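PDB 1YJ7: escJ from Escherichia coli, which probably assembles into a membrane-anchored ring that serves as the molecular platform on which the type III secretion system is built. Local coordinates for residues G104-S109 and L127-P132; N135-V140 and V161-S166; Q93-L98 and C108-N113; R97-I102 and I141-L146. The protein carries 3 engineered substitutions. All coordinates share one frame; numbering follows the deposited sequence. Where two conformers were deposited one is given.

In the fold
All four contacts lie in the C-terminal alpha-beta-beta-alpha-beta unit. Interaction 1 pairs the first two strands of its sheet, and interaction 2 lays the connection 135-140 over the third strand; their centres are about 7 Å apart, and a probable hydrogen bond of 2.8 Å between Ser-130 N and Lys-164 O joins them. Interactions 3 and 4 bring helix 80-99 against strand 105-113 and helix 140-150 respectively; their centres are about 9 Å apart and they meet where Cys-108 SG touches Leu-99 CD1 at 3.8 Å. Interactions 1 and 3 share Cys-108 and Ser-109 and both touch a second subunit. Phosphate, probably from the crystallisation liquor, is bound near Ser-109 and near Glu-96.

Interaction 1. Residues G104-S109 and L127-P132; sequences GVIDCS and LVISSP
A classic beta bulge interrupts the antiparallel hairpin of strands 105-113 and 123-130, where Ile-106 and Asp-107 both face Ile-129. Ile-106 N gives Ile-129 O a nearly straight bond of 2.9 Å (170°), while Asp-107 N reaches Ile-129 O only weakly, at 3.4 Å. Past the bulge, Ile-129 N returns a bond to Asp-107 O of 2.9 Å, arriving above the carbonyl plane, and Ser-109 and Leu-127 form a reciprocal hydrogen-bonded pair. The hairpin supplies the two consecutive strands of the alpha-beta-beta-alpha-beta fold, a ring-building unit in the YscJ/FliF family, with 105-113 at the sheet edge within this chain. Gly-104 O meets Ser-131 N at 2.9 Å; at this glycine's backbone angles (phi 99°) a CB would jam against the preceding carbonyl O. The side chains of Ile-106 and Ile-129 cross at about a right angle, Ile-106 CG1 lying 3.9 Å from Ile-129 CG2. Val-105 and Val-128 cross likewise, Val-105 CG2 meeting Val-128 CG1 at 3.7 Å. Asp-107 OD2 accepts Cys-108 N at 2.9 Å on its anti side, well out of the carboxylate plane, in a bent bond, and forms a salt bridge with Lys-101 of the second subunit, whose NZ also bonds Ser-109 OG.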
# COMPACT_ATOMS: atom_id res chain seq x y z
N GLY D 104 23.19 12.04 30.85
CA GLY D 104 22.66 10.71 30.63
C GLY D 104 21.53 10.65 29.63
O GLY D 104 21.20 9.57 29.18
N VAL D 105 20.91 11.78 29.29
CA VAL D 105 19.91 11.81 28.22
C VAL D 105 20.61 11.87 26.87
O VAL D 105 21.48 12.74 26.65
CB VAL D 105 18.97 13.02 28.36
CG1 VAL D 105 18.05 13.13 27.17
CG2 VAL D 105 18.16 12.92 29.67
N ILE D 106 20.29 10.94 25.98
CA ILE D 106 20.89 10.93 24.64
C ILE D 106 19.90 11.14 23.49
O ILE D 106 20.29 11.40 22.35
CB ILE D 106 21.79 9.68 24.45
CG1 ILE D 106 20.96 8.41 24.39
CG2 ILE D 106 22.81 9.64 25.58
CD1 ILE D 106 21.81 7.13 24.19
N ASP D 107 18.60 11.04 23.77
CA ASP D 107 17.58 11.37 22.78
C ASP D 107 16.29 11.66 23.56
O ASP D 107 16.15 11.21 24.68
CB ASP D 107 17.40 10.24 21.77
CG ASP D 107 16.75 10.69 20.47
OD1 ASP D 107 16.67 9.85 19.54
OD2 ASP D 107 16.26 11.82 20.26
N CYS D 108 15.41 12.48 22.99
CA CYS D 108 14.19 12.94 23.66
C CYS D 108 13.14 13.26 22.60
O CYS D 108 13.46 13.90 21.58
CB CYS D 108 14.47 14.21 24.51
SG CYS D 108 13.05 14.76 25.47
N SER D 109 11.89 12.84 22.83
CA SER D 109 10.78 13.30 22.03
C SER D 109 9.68 13.78 22.95
O SER D 109 9.38 13.14 23.94
CB SER D 109 10.22 12.20 21.14
OG SER D 109 11.05 11.97 20.02
N LEU D 127 9.18 10.92 25.77
CA LEU D 127 10.03 9.74 25.67
C LEU D 127 11.48 10.18 25.81
O LEU D 127 11.94 11.11 25.11
CB LEU D 127 9.83 9.05 24.33
CG LEU D 127 10.73 7.84 24.05
CD1 LEU D 127 10.48 6.71 25.03
CD2 LEU D 127 10.54 7.39 22.63
N VAL D 128 12.18 9.57 26.74
CA VAL D 128 13.59 9.89 27.00
C VAL D 128 14.41 8.63 26.84
O VAL D 128 14.12 7.59 27.41
CB VAL D 128 13.78 10.46 28.42
CG1 VAL D 128 15.27 10.78 28.70
CG2 VAL D 128 12.90 11.68 28.63
N ILE D 129 15.46 8.73 26.03
CA ILE D 129 16.39 7.64 25.84
C ILE D 129 17.64 7.98 26.63
O ILE D 129 18.19 9.08 26.49
CB ILE D 129 16.77 7.46 24.35
CG1 ILE D 129 15.55 7.27 23.44
CG2 ILE D 129 17.72 6.25 24.20
CD1 ILE D 129 14.53 6.16 23.91
N SER D 130 18.09 7.05 27.46
CA SER D 130 19.30 7.24 28.23
C SER D 130 20.48 6.42 27.74
O SER D 130 20.34 5.42 27.04
CB SER D 130 19.05 6.92 29.71
OG SER D 130 19.12 5.53 29.95
N SER D 131 21.66 6.86 28.15
CA SER D 131 22.86 6.03 28.05
C SER D 131 22.56 4.68 28.74
O SER D 131 21.87 4.65 29.76
CB SER D 131 24.04 6.70 28.72
OG SER D 131 24.11 8.08 28.37
N PRO D 132 23.11 3.60 28.22
CA PRO D 132 22.94 2.29 28.86
C PRO D 132 23.51 2.24 30.29
O PRO D 132 23.05 1.41 31.10
CB PRO D 132 23.71 1.33 27.94
CG PRO D 132 23.98 2.06 26.68
CD PRO D 132 23.93 3.52 26.99

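Interaction 2. Residues N135-V140 and V161-S166; sequences NLAPSV and VVIKSS
Ile-163 stands up from its strand toward the connection 135-140, and in the conformer described its CD1 tip meets Leu-136, Ala-137 and Val-140. Ile-163 CD1 lies 4.0 Å from Ala-137 CB and 4.1 Å from Leu-136 CB, close against the backbone that joins them. CG1 of Ile-163 occupies the space between its backbone N and carbonyl carbon (chi1 61°), and CD1 is anti to CA (chi2 169°), which carries it to the backbone at Leu-136 and Ala-137. Val-140 comes at this isoleucine at a slant, Val-140 CG2 being 4.1 Å from Ile-163 CD1. The other branch, Val-140 CG1, anti to the backbone N, stays 4.2 Å from Val-161 CB, and the two valines lie alongside one another, pointing opposite ways. The segment forms part of the crossover from strand 123-130 through helix 140-150 to the parallel strand 159-165, a beta-alpha-beta connection. An Asx turn shapes its start: Asn-135 OD1 accepts Ala-137 N at 2.9 Å, the donor standing above the amide plane. Ser-139 N then bonds Leu-136 O at 2.8 Å, folding the chain toward the helix. No hydrogen bond spans the two segments. Leu-136 packs also on Val-105, Val-128 and Ser-130.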
# COMPACT_ATOMS: atom_id res chain seq x y z
N ASN D 135 20.74 5.21 34.93
CA ASN D 135 19.32 4.98 35.27
C ASN D 135 18.67 6.31 35.59
O ASN D 135 18.99 6.92 36.61
CB ASN D 135 19.22 4.06 36.49
CG ASN D 135 17.81 3.90 36.99
OD1 ASN D 135 16.85 4.15 36.27
ND2 ASN D 135 17.68 3.44 38.22
N LEU D 136 17.77 6.75 34.73
CA LEU D 136 17.13 8.04 34.87
C LEU D 136 15.85 7.95 35.72
O LEU D 136 15.17 8.95 35.90
CB LEU D 136 16.80 8.63 33.52
CG LEU D 136 18.03 9.09 32.71
CD1 LEU D 136 17.56 9.67 31.40
CD2 LEU D 136 18.86 10.07 33.52
N ALA D 137 15.51 6.77 36.22
CA ALA D 137 14.27 6.64 36.99
C ALA D 137 14.16 7.64 38.14
O ALA D 137 13.10 8.22 38.30
CB ALA D 137 14.07 5.23 37.47
N PRO D 138 15.21 7.89 38.91
CA PRO D 138 15.13 8.92 39.98
C PRO D 138 14.85 10.34 39.49
O PRO D 138 14.42 11.19 40.29
CB PRO D 138 16.50 8.83 40.65
CG PRO D 138 17.02 7.50 40.30
CD PRO D 138 16.54 7.24 38.90
N SER D 139 15.11 10.61 38.21
CA SER D 139 14.85 11.92 37.61
C SER D 139 13.46 12.09 36.99
O SER D 139 13.12 13.17 36.54
CB SER D 139 15.92 12.23 36.56
OG SER D 139 17.19 12.23 37.18
N VAL D 140 12.62 11.05 37.00
CA VAL D 140 11.31 11.17 36.36
C VAL D 140 10.44 12.25 36.99
O VAL D 140 9.82 13.02 36.28
CB VAL D 140 10.59 9.81 36.32
CG1 VAL D 140 9.13 9.95 35.88
CG2 VAL D 140 11.31 8.92 35.39
N VAL D 161 5.69 10.02 31.04
CA VAL D 161 7.13 9.93 30.82
C VAL D 161 7.53 8.47 30.71
O VAL D 161 7.23 7.64 31.59
CB VAL D 161 7.93 10.64 31.95
CG1 VAL D 161 9.46 10.48 31.73
CG2 VAL D 161 7.54 12.09 32.02
N VAL D 162 8.18 8.13 29.61
CA VAL D 162 8.71 6.80 29.41
C VAL D 162 10.21 6.94 29.21
O VAL D 162 10.64 7.77 28.43
CB VAL D 162 8.06 6.12 28.22
CG1 VAL D 162 8.73 4.80 27.90
CG2 VAL D 162 6.52 5.93 28.48
N ILE D 163 10.97 6.14 29.96
CA ILE D 163 12.43 6.15 29.84
C ILE D 163 12.93 4.78 29.39
O ILE D 163 12.51 3.75 29.88
CB ILE D 163 13.11 6.65 31.16
CG1 ILE D 163 12.78 5.76 32.35
CG2 ILE D 163 12.70 8.11 31.45
CD1 ILE D 163 13.63 6.07 33.58
N LYS D 164 13.83 4.78 28.39
CA LYS D 164 14.42 3.55 27.88
C LYS D 164 15.93 3.74 27.69
O LYS D 164 16.38 4.81 27.33
CB LYS D 164 13.82 3.19 26.52
CG LYS D 164 12.33 2.89 26.51
CD LYS D 164 12.02 1.56 27.20
CE LYS D 164 10.57 1.52 27.66
NZ LYS D 164 10.12 0.14 28.03
N SER D 165 16.68 2.69 27.99
CA SER D 165 18.11 2.62 27.65
C SER D 165 18.26 2.42 26.15
O SER D 165 17.51 1.66 25.55
CB SER D 165 18.75 1.45 28.38
OG SER D 165 20.08 1.23 27.93
N SER D 166 19.27 3.04 25.54
CA SER D 166 19.50 2.84 24.12
C SER D 166 19.84 1.36 23.83
O SER D 166 19.66 0.88 22.69
CB SER D 166 20.64 3.74 23.62
OG SER D 166 21.86 3.35 24.21

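Interaction 3. Residues Q93-L98 and C108-N113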
# COMPACT_ATOMS: atom_id res chain seq x y z
N GLN D 93 10.14 21.57 20.88
CA GLN D 93 11.58 21.65 20.61
C GLN D 93 12.34 22.28 21.76
O GLN D 93 13.42 21.81 22.13
CB GLN D 93 11.82 22.38 19.30
CG GLN D 93 11.30 21.60 18.08
CD GLN D 93 12.17 20.40 17.72
OE1 GLN D 93 11.69 19.25 17.66
NE2 GLN D 93 13.42 20.65 17.46
N ASP D 94 11.76 23.33 22.37
CA ASP D 94 12.35 23.97 23.53
C ASP D 94 12.46 23.01 24.71
O ASP D 94 13.45 23.00 25.44
CB ASP D 94 11.51 25.17 23.99
CG ASP D 94 11.59 26.37 23.06
OD1 ASP D 94 12.46 26.44 22.14
OD2 ASP D 94 10.80 27.34 23.22
N ILE D 95 11.43 22.18 24.92
CA ILE D 95 11.45 21.23 26.02
C ILE D 95 12.45 20.10 25.75
O ILE D 95 13.19 19.71 26.64
CB ILE D 95 10.02 20.68 26.31
CG1 ILE D 95 9.12 21.84 26.79
CG2 ILE D 95 10.10 19.60 27.33
CD1 ILE D 95 7.62 21.42 26.85
N GLU D 96 12.49 19.62 24.52
CA GLU D 96 13.48 18.62 24.12
C GLU D 96 14.90 19.17 24.33
O GLU D 96 15.76 18.46 24.86
CB GLU D 96 13.28 18.18 22.67
CG GLU D 96 12.02 17.35 22.42
CD GLU D 96 11.81 16.96 20.97
OE1 GLU D 96 10.70 16.47 20.62
OE2 GLU D 96 12.75 17.11 20.15
N ARG D 97 15.12 20.41 23.95
CA ARG D 97 16.43 21.04 24.07
C ARG D 97 16.87 21.08 25.53
O ARG D 97 18.01 20.77 25.84
CB ARG D 97 16.41 22.44 23.47
CG ARG D 97 17.77 23.16 23.62
CD ARG D 97 17.71 24.60 23.28
NE ARG D 97 17.82 24.77 21.85
CZ ARG D 97 16.92 25.29 21.07
NH1 ARG D 97 15.78 25.73 21.58
NH2 ARG D 97 17.17 25.40 19.75
N LEU D 98 15.94 21.46 26.40
CA LEU D 98 16.19 21.56 27.84
C LEU D 98 16.45 20.18 28.45
O LEU D 98 17.46 19.96 29.12
CB LEU D 98 15.02 22.29 28.53
CG LEU D 98 15.04 22.50 30.07
CD1 LEU D 98 14.15 23.70 30.49
CD2 LEU D 98 14.61 21.25 30.82
N CYS D 108 15.41 12.48 22.99
CA CYS D 108 14.19 12.94 23.66
C CYS D 108 13.14 13.26 22.60
O CYS D 108 13.46 13.90 21.58
CB CYS D 108 14.47 14.21 24.51
SG CYS D 108 13.05 14.76 25.47
N SER D 109 11.89 12.84 22.83
CA SER D 109 10.78 13.30 22.03
C SER D 109 9.68 13.78 22.95
O SER D 109 9.38 13.14 23.94
CB SER D 109 10.22 12.20 21.14
OG SER D 109 11.05 11.97 20.02
N VAL D 110 9.10 14.92 22.61
CA VAL D 110 7.97 15.49 23.33
C VAL D 110 6.86 15.76 22.33
O VAL D 110 7.08 16.41 21.30
CB VAL D 110 8.35 16.82 24.04
CG1 VAL D 110 7.12 17.43 24.70
CG2 VAL D 110 9.43 16.56 25.06
N SER D 111 5.67 15.24 22.63
CA SER D 111 4.49 15.58 21.85
C SER D 111 3.48 16.24 22.80
O SER D 111 3.07 15.62 23.79
CB SER D 111 3.87 14.34 21.19
OG SER D 111 2.75 14.71 20.40
N LEU D 112 3.12 17.49 22.49
CA LEU D 112 2.21 18.28 23.30
C LEU D 112 0.81 18.37 22.71
O LEU D 112 0.66 18.55 21.51
CB LEU D 112 2.72 19.72 23.44
CG LEU D 112 4.01 19.91 24.21
CD1 LEU D 112 4.36 21.38 24.16
CD2 LEU D 112 3.91 19.41 25.65
N ASN D 113 -0.17 18.30 23.61
CA ASN D 113 -1.58 18.53 23.32
C ASN D 113 -1.99 19.75 24.17
O ASN D 113 -2.24 19.60 25.34
CB ASN D 113 -2.38 17.29 23.74
CG ASN D 113 -3.87 17.56 23.92
OD1 ASN D 113 -4.46 18.34 23.16
ND2 ASN D 113 -4.48 16.94 24.93
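Cys-108 begins the contact, its SG resting 4.1 Å from Glu-96 CG and lying about as close to the helix backbone at Glu-96 CA. Cys-108 O lies 3.5 Å from Glu-96 CD and takes a weak bond from Lys-101 of the second subunit. At Ser-109 it is the backbone that meets the helix, Ser-109 CA standing 3.5 Å from Glu-96 OE1. Val-110 takes part with both its backbone and its side chain. Val-110 N donates to Glu-96 OE1 at 3.0 Å (161°), meeting the carboxylate on its anti side and somewhat out of its plane, so a strand N-H that points away from the hairpin is satisfied by the helix. Glu-96 reaches it with CG anti to the carbonyl carbon (chi1 -69°) and the chain extended beyond, and Glu-96 CG passes Val-110 CG2 at 3.8 Å. Val-110 CG2 also meets Ile-95 CG2 at 3.9 Å, these two side chains crossing at about a right angle. Leu-112 ends the apolar line, Leu-112 CD1 being 4.2 Å from Ile-95 CD1, while its N bonds to Glu-92. The segments 93-98 and 108-113 run roughly antiparallel (150°), on an outer strand of the sheet, and Ile-95 extends the packing to Val-147 and Ser-150 of helix 140-150.

Interaction 4. Residues R97-I102 and I141-L146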
# COMPACT_ATOMS: atom_id res chain seq x y z
N ARG D 97 15.12 20.41 23.95
CA ARG D 97 16.43 21.04 24.07
C ARG D 97 16.87 21.08 25.53
O ARG D 97 18.01 20.77 25.84
CB ARG D 97 16.41 22.44 23.47
CG ARG D 97 17.77 23.16 23.62
CD ARG D 97 17.71 24.60 23.28
NE ARG D 97 17.82 24.77 21.85
CZ ARG D 97 16.92 25.29 21.07
NH1 ARG D 97 15.78 25.73 21.58
NH2 ARG D 97 17.17 25.40 19.75
N LEU D 98 15.94 21.46 26.40
CA LEU D 98 16.19 21.56 27.84
C LEU D 98 16.45 20.18 28.45
O LEU D 98 17.46 19.96 29.12
CB LEU D 98 15.02 22.29 28.53
CG LEU D 98 15.04 22.50 30.07
CD1 LEU D 98 14.15 23.70 30.49
CD2 LEU D 98 14.61 21.25 30.82
N LEU D 99 15.57 19.22 28.19
CA LEU D 99 15.72 17.89 28.77
C LEU D 99 16.99 17.21 28.27
O LEU D 99 17.58 16.40 28.98
CB LEU D 99 14.51 17.00 28.47
CG LEU D 99 13.20 17.43 29.11
CD1 LEU D 99 12.07 16.55 28.63
CD2 LEU D 99 13.30 17.41 30.60
N SER D 100 17.43 17.55 27.07
CA SER D 100 18.60 16.91 26.50
C SER D 100 19.91 17.37 27.14
O SER D 100 20.97 16.81 26.87
CB SER D 100 18.65 17.14 25.00
OG SER D 100 17.51 16.57 24.38
N LYS D 101 19.84 18.38 28.01
CA LYS D 101 21.00 18.78 28.82
C LYS D 101 21.15 17.99 30.11
O LYS D 101 22.17 18.07 30.79
CB LYS D 101 20.94 20.29 29.13
CG LYS D 101 21.03 21.16 27.90
CD LYS D 101 21.07 22.62 28.27
CE LYS D 101 20.96 23.52 27.05
NZ LYS D 101 21.20 24.94 27.46
N ILE D 102 20.15 17.19 30.47
CA ILE D 102 20.29 16.33 31.64
C ILE D 102 21.34 15.26 31.37
O ILE D 102 21.24 14.55 30.36
CB ILE D 102 18.95 15.66 31.99
CG1 ILE D 102 17.93 16.72 32.38
CG2 ILE D 102 19.15 14.64 33.08
CD1 ILE D 102 16.52 16.20 32.51
N ILE D 141 10.41 12.33 38.31
CA ILE D 141 9.64 13.37 38.98
C ILE D 141 10.13 14.79 38.59
O ILE D 141 9.32 15.68 38.34
CB ILE D 141 9.74 13.05 40.41
CG1 ILE D 141 8.66 12.01 40.76
CG2 ILE D 141 9.53 14.32 41.27
CD1 ILE D 141 8.73 11.52 42.15
N GLN D 142 11.45 14.96 38.45
CA GLN D 142 12.02 16.23 38.01
C GLN D 142 11.66 16.54 36.58
O GLN D 142 11.28 17.66 36.25
CB GLN D 142 13.54 16.20 38.15
CG GLN D 142 13.99 16.28 39.61
CD GLN D 142 15.46 15.93 39.81
OE1 GLN D 142 16.15 16.57 40.63
NE2 GLN D 142 15.93 14.93 39.09
N ILE D 143 11.78 15.55 35.70
CA ILE D 143 11.39 15.72 34.31
C ILE D 143 9.94 16.15 34.18
O ILE D 143 9.62 17.06 33.44
CB ILE D 143 11.69 14.43 33.52
CG1 ILE D 143 13.20 14.24 33.37
CG2 ILE D 143 11.00 14.47 32.16
CD1 ILE D 143 13.62 12.85 32.99
N LYS D 144 9.05 15.49 34.91
CA LYS D 144 7.65 15.82 34.83
C LYS D 144 7.40 17.25 35.30
O LYS D 144 6.65 17.97 34.69
CB LYS D 144 6.82 14.86 35.66
CG LYS D 144 6.67 13.52 35.04
CD LYS D 144 5.51 12.75 35.70
CE LYS D 144 5.33 11.42 35.03
NZ LYS D 144 4.51 10.50 35.89
N ASN D 145 8.08 17.65 36.37
CA ASN D 145 7.91 19.00 36.89
C ASN D 145 8.44 20.07 35.91
O ASN D 145 7.81 21.11 35.74
CB ASN D 145 8.57 19.15 38.26
CG ASN D 145 7.73 18.57 39.39
OD1 ASN D 145 6.50 18.60 39.34
ND2 ASN D 145 8.40 18.06 40.43
N LEU D 146 9.57 19.80 35.26
CA LEU D 146 10.08 20.69 34.21
C LEU D 146 9.11 20.84 33.02
O LEU D 146 8.82 21.95 32.58
CB LEU D 146 11.45 20.23 33.72
CG LEU D 146 12.59 20.30 34.75
CD1 LEU D 146 13.77 19.48 34.31
CD2 LEU D 146 13.01 21.75 35.00
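Apolar contacts alone join the two segments, with Leu-98, Leu-99 and Ile-102 on one side and Ile-143 and Leu-146 on the other. Leu-99 CD2 approaches both partners, lying 4.0 Å from Ile-143 CG2 and 4.3 Å from Leu-146 CD1. Ile-143 uses both its branches: CG2, anti to the backbone N, takes Leu-99, while Ile-143 CG1, beside the N (chi1 -70°), meets Ile-102 CD1 at 4.0 Å. Leu-98 joins with CD2, 4.0 Å from Leu-146 CD1, and these leucines, like the other main pairs, cross obliquely. The two helices involved, 80-99 and 140-150, are the pair of the alpha-beta-beta-alpha-beta fold; here the end of the first meets the first turns of the second beside the sheet, Leu-99 reaching down to Cys-108 and Ile-143 to Val-161. Hydrogen bonds act within each segment. Ile-102 N bonds Leu-99 O at 3.1 Å, closing a type I beta turn that brings Ile-102 round toward Ile-143. Just before it, Lys-101 N bonds Leu-98 O, also at 3.1 Å. Across the way, Leu-146 N bonds Gln-142 O at 2.9 Å in regular helical fashion.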